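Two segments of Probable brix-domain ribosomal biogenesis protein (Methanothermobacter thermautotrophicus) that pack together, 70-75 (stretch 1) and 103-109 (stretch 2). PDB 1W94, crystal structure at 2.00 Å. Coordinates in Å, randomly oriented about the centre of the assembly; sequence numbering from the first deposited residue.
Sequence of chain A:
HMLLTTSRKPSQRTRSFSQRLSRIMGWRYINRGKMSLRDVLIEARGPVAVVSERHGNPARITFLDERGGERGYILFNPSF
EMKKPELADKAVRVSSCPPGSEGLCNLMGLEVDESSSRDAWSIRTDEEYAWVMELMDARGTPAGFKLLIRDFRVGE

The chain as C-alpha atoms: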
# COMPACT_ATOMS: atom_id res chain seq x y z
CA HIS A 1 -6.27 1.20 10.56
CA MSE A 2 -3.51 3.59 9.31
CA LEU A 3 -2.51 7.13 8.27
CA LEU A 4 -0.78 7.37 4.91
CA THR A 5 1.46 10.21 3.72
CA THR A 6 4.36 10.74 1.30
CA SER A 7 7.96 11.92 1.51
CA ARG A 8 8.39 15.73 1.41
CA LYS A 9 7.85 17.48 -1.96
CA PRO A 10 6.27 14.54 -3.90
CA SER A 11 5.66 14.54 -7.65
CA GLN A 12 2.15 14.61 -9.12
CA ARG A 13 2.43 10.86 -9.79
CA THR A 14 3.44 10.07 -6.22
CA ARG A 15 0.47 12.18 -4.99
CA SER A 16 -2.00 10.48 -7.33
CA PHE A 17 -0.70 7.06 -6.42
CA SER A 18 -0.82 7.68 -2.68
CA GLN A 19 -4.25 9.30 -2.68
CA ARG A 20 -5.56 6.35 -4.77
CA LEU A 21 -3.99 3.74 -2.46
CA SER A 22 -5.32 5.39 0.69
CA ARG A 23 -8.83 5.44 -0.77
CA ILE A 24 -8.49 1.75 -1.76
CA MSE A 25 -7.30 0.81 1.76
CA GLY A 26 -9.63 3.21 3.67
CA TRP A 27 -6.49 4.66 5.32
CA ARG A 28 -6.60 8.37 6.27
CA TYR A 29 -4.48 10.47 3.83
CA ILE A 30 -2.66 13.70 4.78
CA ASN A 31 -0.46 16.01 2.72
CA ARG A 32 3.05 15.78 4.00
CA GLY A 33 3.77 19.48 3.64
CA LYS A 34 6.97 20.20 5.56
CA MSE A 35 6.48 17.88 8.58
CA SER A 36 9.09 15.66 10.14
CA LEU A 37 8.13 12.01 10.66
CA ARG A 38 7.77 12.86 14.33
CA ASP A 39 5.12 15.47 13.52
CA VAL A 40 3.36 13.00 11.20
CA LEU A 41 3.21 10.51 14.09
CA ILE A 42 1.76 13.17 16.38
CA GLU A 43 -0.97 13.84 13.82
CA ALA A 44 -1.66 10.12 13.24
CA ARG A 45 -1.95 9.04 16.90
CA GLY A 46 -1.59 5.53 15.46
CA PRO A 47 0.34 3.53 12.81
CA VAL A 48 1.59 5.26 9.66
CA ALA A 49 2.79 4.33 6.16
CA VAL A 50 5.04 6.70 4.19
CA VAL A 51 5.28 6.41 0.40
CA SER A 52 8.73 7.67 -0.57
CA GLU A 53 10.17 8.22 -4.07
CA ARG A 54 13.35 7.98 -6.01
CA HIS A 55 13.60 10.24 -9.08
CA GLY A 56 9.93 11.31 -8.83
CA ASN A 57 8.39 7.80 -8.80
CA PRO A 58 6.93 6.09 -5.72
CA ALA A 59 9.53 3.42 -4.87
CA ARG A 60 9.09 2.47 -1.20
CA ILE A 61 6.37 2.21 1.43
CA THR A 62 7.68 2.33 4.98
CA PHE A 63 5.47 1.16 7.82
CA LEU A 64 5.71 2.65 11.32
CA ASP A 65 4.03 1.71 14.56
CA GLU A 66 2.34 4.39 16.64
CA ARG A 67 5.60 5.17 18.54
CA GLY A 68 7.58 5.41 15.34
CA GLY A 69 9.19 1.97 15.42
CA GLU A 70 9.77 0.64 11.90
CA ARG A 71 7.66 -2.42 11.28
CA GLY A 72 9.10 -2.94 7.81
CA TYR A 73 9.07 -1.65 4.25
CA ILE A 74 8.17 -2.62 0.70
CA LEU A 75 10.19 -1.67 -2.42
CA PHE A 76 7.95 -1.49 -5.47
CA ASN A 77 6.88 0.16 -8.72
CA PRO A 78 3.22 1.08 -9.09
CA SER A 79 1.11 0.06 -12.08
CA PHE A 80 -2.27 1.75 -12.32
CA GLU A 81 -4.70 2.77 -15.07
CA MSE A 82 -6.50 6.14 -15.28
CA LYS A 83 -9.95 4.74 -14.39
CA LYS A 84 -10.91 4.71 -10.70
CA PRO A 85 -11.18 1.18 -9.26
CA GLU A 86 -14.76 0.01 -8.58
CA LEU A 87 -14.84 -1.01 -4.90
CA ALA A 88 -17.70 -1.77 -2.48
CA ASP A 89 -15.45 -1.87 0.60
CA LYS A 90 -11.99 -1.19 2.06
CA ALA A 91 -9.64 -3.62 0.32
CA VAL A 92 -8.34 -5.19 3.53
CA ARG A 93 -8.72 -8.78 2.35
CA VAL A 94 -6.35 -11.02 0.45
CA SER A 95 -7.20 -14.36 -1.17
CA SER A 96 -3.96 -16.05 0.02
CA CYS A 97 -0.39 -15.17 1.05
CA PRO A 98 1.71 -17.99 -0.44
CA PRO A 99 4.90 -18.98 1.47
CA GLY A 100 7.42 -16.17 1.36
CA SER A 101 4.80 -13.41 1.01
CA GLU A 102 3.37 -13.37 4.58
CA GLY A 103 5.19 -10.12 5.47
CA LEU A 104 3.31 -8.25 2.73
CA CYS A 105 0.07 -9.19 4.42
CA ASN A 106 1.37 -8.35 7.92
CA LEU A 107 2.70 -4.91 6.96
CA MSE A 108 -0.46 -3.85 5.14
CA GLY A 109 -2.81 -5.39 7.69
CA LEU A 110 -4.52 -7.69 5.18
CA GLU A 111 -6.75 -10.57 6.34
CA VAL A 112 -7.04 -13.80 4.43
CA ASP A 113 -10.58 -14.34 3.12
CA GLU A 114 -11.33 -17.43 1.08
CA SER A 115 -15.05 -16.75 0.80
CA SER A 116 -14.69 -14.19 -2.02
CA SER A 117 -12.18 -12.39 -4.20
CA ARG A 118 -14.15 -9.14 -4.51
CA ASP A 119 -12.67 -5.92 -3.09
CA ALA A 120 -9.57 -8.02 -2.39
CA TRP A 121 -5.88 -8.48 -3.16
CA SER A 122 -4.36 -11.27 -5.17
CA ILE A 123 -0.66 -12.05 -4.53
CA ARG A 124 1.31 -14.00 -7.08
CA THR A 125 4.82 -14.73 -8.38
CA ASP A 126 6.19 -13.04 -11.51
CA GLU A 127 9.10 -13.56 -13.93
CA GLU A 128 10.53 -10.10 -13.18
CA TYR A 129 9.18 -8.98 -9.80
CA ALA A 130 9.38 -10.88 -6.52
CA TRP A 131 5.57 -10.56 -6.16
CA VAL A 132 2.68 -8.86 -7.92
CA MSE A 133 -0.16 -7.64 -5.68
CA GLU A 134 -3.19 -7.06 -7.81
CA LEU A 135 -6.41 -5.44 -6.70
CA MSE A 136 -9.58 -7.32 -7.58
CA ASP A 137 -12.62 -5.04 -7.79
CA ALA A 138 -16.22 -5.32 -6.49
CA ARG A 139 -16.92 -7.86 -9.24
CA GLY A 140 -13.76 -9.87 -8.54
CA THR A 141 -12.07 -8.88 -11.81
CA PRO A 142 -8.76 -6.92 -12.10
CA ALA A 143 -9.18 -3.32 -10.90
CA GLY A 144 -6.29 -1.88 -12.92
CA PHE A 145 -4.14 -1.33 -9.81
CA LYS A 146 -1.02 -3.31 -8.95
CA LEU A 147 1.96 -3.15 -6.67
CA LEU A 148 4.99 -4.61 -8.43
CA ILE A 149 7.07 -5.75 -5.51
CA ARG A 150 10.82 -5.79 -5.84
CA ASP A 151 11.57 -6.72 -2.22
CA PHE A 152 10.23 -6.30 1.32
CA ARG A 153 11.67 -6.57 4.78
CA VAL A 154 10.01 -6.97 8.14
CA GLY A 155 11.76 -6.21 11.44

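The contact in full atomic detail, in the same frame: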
# COMPACT_ATOMS: atom_id res chain seq x y z
N GLU A 70 9.93 1.06 13.29
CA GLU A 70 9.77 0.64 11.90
C GLU A 70 9.41 -0.83 11.86
O GLU A 70 10.20 -1.70 12.25
CB GLU A 70 11.01 0.92 11.04
CG GLU A 70 10.65 0.74 9.49
CD GLU A 70 11.84 0.31 8.62
OE1 GLU A 70 12.51 -0.71 8.95
OE2 GLU A 70 12.09 1.00 7.60
N ARG A 71 8.20 -1.08 11.39
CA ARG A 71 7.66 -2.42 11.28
C ARG A 71 8.33 -3.12 10.11
O ARG A 71 8.59 -4.32 10.17
CB ARG A 71 6.16 -2.33 11.05
CG ARG A 71 5.40 -1.76 12.24
CD ARG A 71 3.92 -1.58 11.96
NE ARG A 71 3.28 -2.87 11.71
CZ ARG A 71 2.54 -3.17 10.65
NH1 ARG A 71 2.28 -2.25 9.70
NH2 ARG A 71 2.06 -4.39 10.54
N GLY A 72 8.62 -2.37 9.06
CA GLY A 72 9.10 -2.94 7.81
C GLY A 72 8.87 -2.01 6.63
O GLY A 72 8.43 -0.87 6.77
N TYR A 73 9.22 -2.49 5.44
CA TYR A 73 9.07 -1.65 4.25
C TYR A 73 8.91 -2.52 3.03
O TYR A 73 9.28 -3.70 3.04
CB TYR A 73 10.24 -0.64 4.11
CG TYR A 73 11.61 -1.27 3.91
CD1 TYR A 73 12.02 -1.67 2.64
CD2 TYR A 73 12.48 -1.48 4.98
CE1 TYR A 73 13.28 -2.27 2.42
CE2 TYR A 73 13.76 -2.07 4.78
CZ TYR A 73 14.14 -2.48 3.49
OH TYR A 73 15.39 -3.05 3.23
N ILE A 74 8.33 -1.93 1.99
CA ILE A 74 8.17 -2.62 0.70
C ILE A 74 8.84 -1.74 -0.35
O ILE A 74 8.57 -0.53 -0.40
CB ILE A 74 6.65 -2.78 0.33
CG1 ILE A 74 5.89 -3.63 1.34
CG2 ILE A 74 6.49 -3.40 -1.07
CD1 ILE A 74 4.36 -3.63 1.12
N LEU A 75 9.67 -2.35 -1.21
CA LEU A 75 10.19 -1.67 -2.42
C LEU A 75 9.39 -2.15 -3.60
O LEU A 75 9.20 -3.36 -3.77
CB LEU A 75 11.68 -1.99 -2.66
CG LEU A 75 12.63 -1.84 -1.48
CD1 LEU A 75 14.03 -2.33 -1.87
CD2 LEU A 75 12.65 -0.37 -0.95
N GLY A 103 4.85 -11.44 4.96
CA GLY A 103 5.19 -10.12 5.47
C GLY A 103 4.41 -9.02 4.75
O GLY A 103 4.03 -8.02 5.36
N LEU A 104 4.16 -9.20 3.45
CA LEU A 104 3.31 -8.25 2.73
C LEU A 104 1.99 -8.10 3.42
O LEU A 104 1.55 -6.98 3.68
CB LEU A 104 3.11 -8.65 1.26
CG LEU A 104 4.39 -8.59 0.45
CD1 LEU A 104 4.19 -9.20 -0.95
CD2 LEU A 104 4.91 -7.12 0.37
N CYS A 105 1.35 -9.22 3.76
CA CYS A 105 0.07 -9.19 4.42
C CYS A 105 0.15 -8.56 5.82
O CYS A 105 -0.75 -7.81 6.20
CB CYS A 105 -0.56 -10.61 4.42
SG CYS A 105 -0.74 -11.18 2.69
N ASN A 106 1.20 -8.88 6.58
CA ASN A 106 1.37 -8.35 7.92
C ASN A 106 1.57 -6.84 7.93
O ASN A 106 0.91 -6.13 8.70
CB ASN A 106 2.49 -9.10 8.66
CG ASN A 106 2.08 -10.51 9.06
OD1 ASN A 106 0.92 -10.76 9.42
ND2 ASN A 106 3.03 -11.43 9.03
N LEU A 107 2.42 -6.34 7.02
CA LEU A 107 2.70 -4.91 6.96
C LEU A 107 1.43 -4.12 6.62
O LEU A 107 1.11 -3.14 7.27
CB LEU A 107 3.76 -4.62 5.89
CG LEU A 107 5.18 -5.05 6.30
CD1 LEU A 107 6.12 -4.85 5.10
CD2 LEU A 107 5.64 -4.28 7.54
N MSE A 108 0.69 -4.59 5.63
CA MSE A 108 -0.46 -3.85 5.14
C MSE A 108 -1.74 -4.13 5.90
O MSE A 108 -2.78 -3.50 5.61
CB MSE A 108 -0.66 -4.14 3.66
CG MSE A 108 0.45 -3.52 2.85
SE MSE A 108 0.30 -3.90 1.03
CE MSE A 108 -1.34 -2.77 0.52
N GLY A 109 -1.67 -5.05 6.85
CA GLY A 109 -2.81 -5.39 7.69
C GLY A 109 -3.89 -6.12 6.91
O GLY A 109 -5.06 -5.89 7.15

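Strand 70-75 crosses helix 103-108 at 121° between their N-to-C directions, and the axes approach to 8.8 Å. Leu107 covers the most surface and lies at the centre of the contact. Its CA-to-CB bond points sideways, but with chi1 m and chi2 t the isobutyl group reaches the strand: CD2 packs 3.7 Å from Gly72 CA, and CD1 lies 3.9 Å from Tyr73 N and 4.0 Å from Ile74 CG1. Glycine suits position 72 because an ideal CB there would stand 2.8 Å from Leu107 CD2, a clash; the bare backbone lets the leucine come close.

Ile74 points toward the helix and is buried. Its extended mt side chain brings CD1 to 3.6 Å from Leu104 CD2 and 4.1 Å from SE of selenomethionine Met108, so its apolar contacts span a full helical turn. Tyr73, between Gly72 and Ile74, directs its CB away.

Arg71 supplies the polar part of the contact. Its side chain runs to the C-terminal part of the helix, where NH1 donates to Leu107 O (2.8 Å, 164°) and NH2 to Asn106 O (2.8 Å, 142°). Leu107 CD2 lies over one face of the guanidinium, while Asn106 O sits at its edge. Asn106 O also accepts a weak hydrogen bond from Gly109 N (3.4 Å); Gly109, which follows the helix in a Schellman motif, has a positive phi that favours glycine.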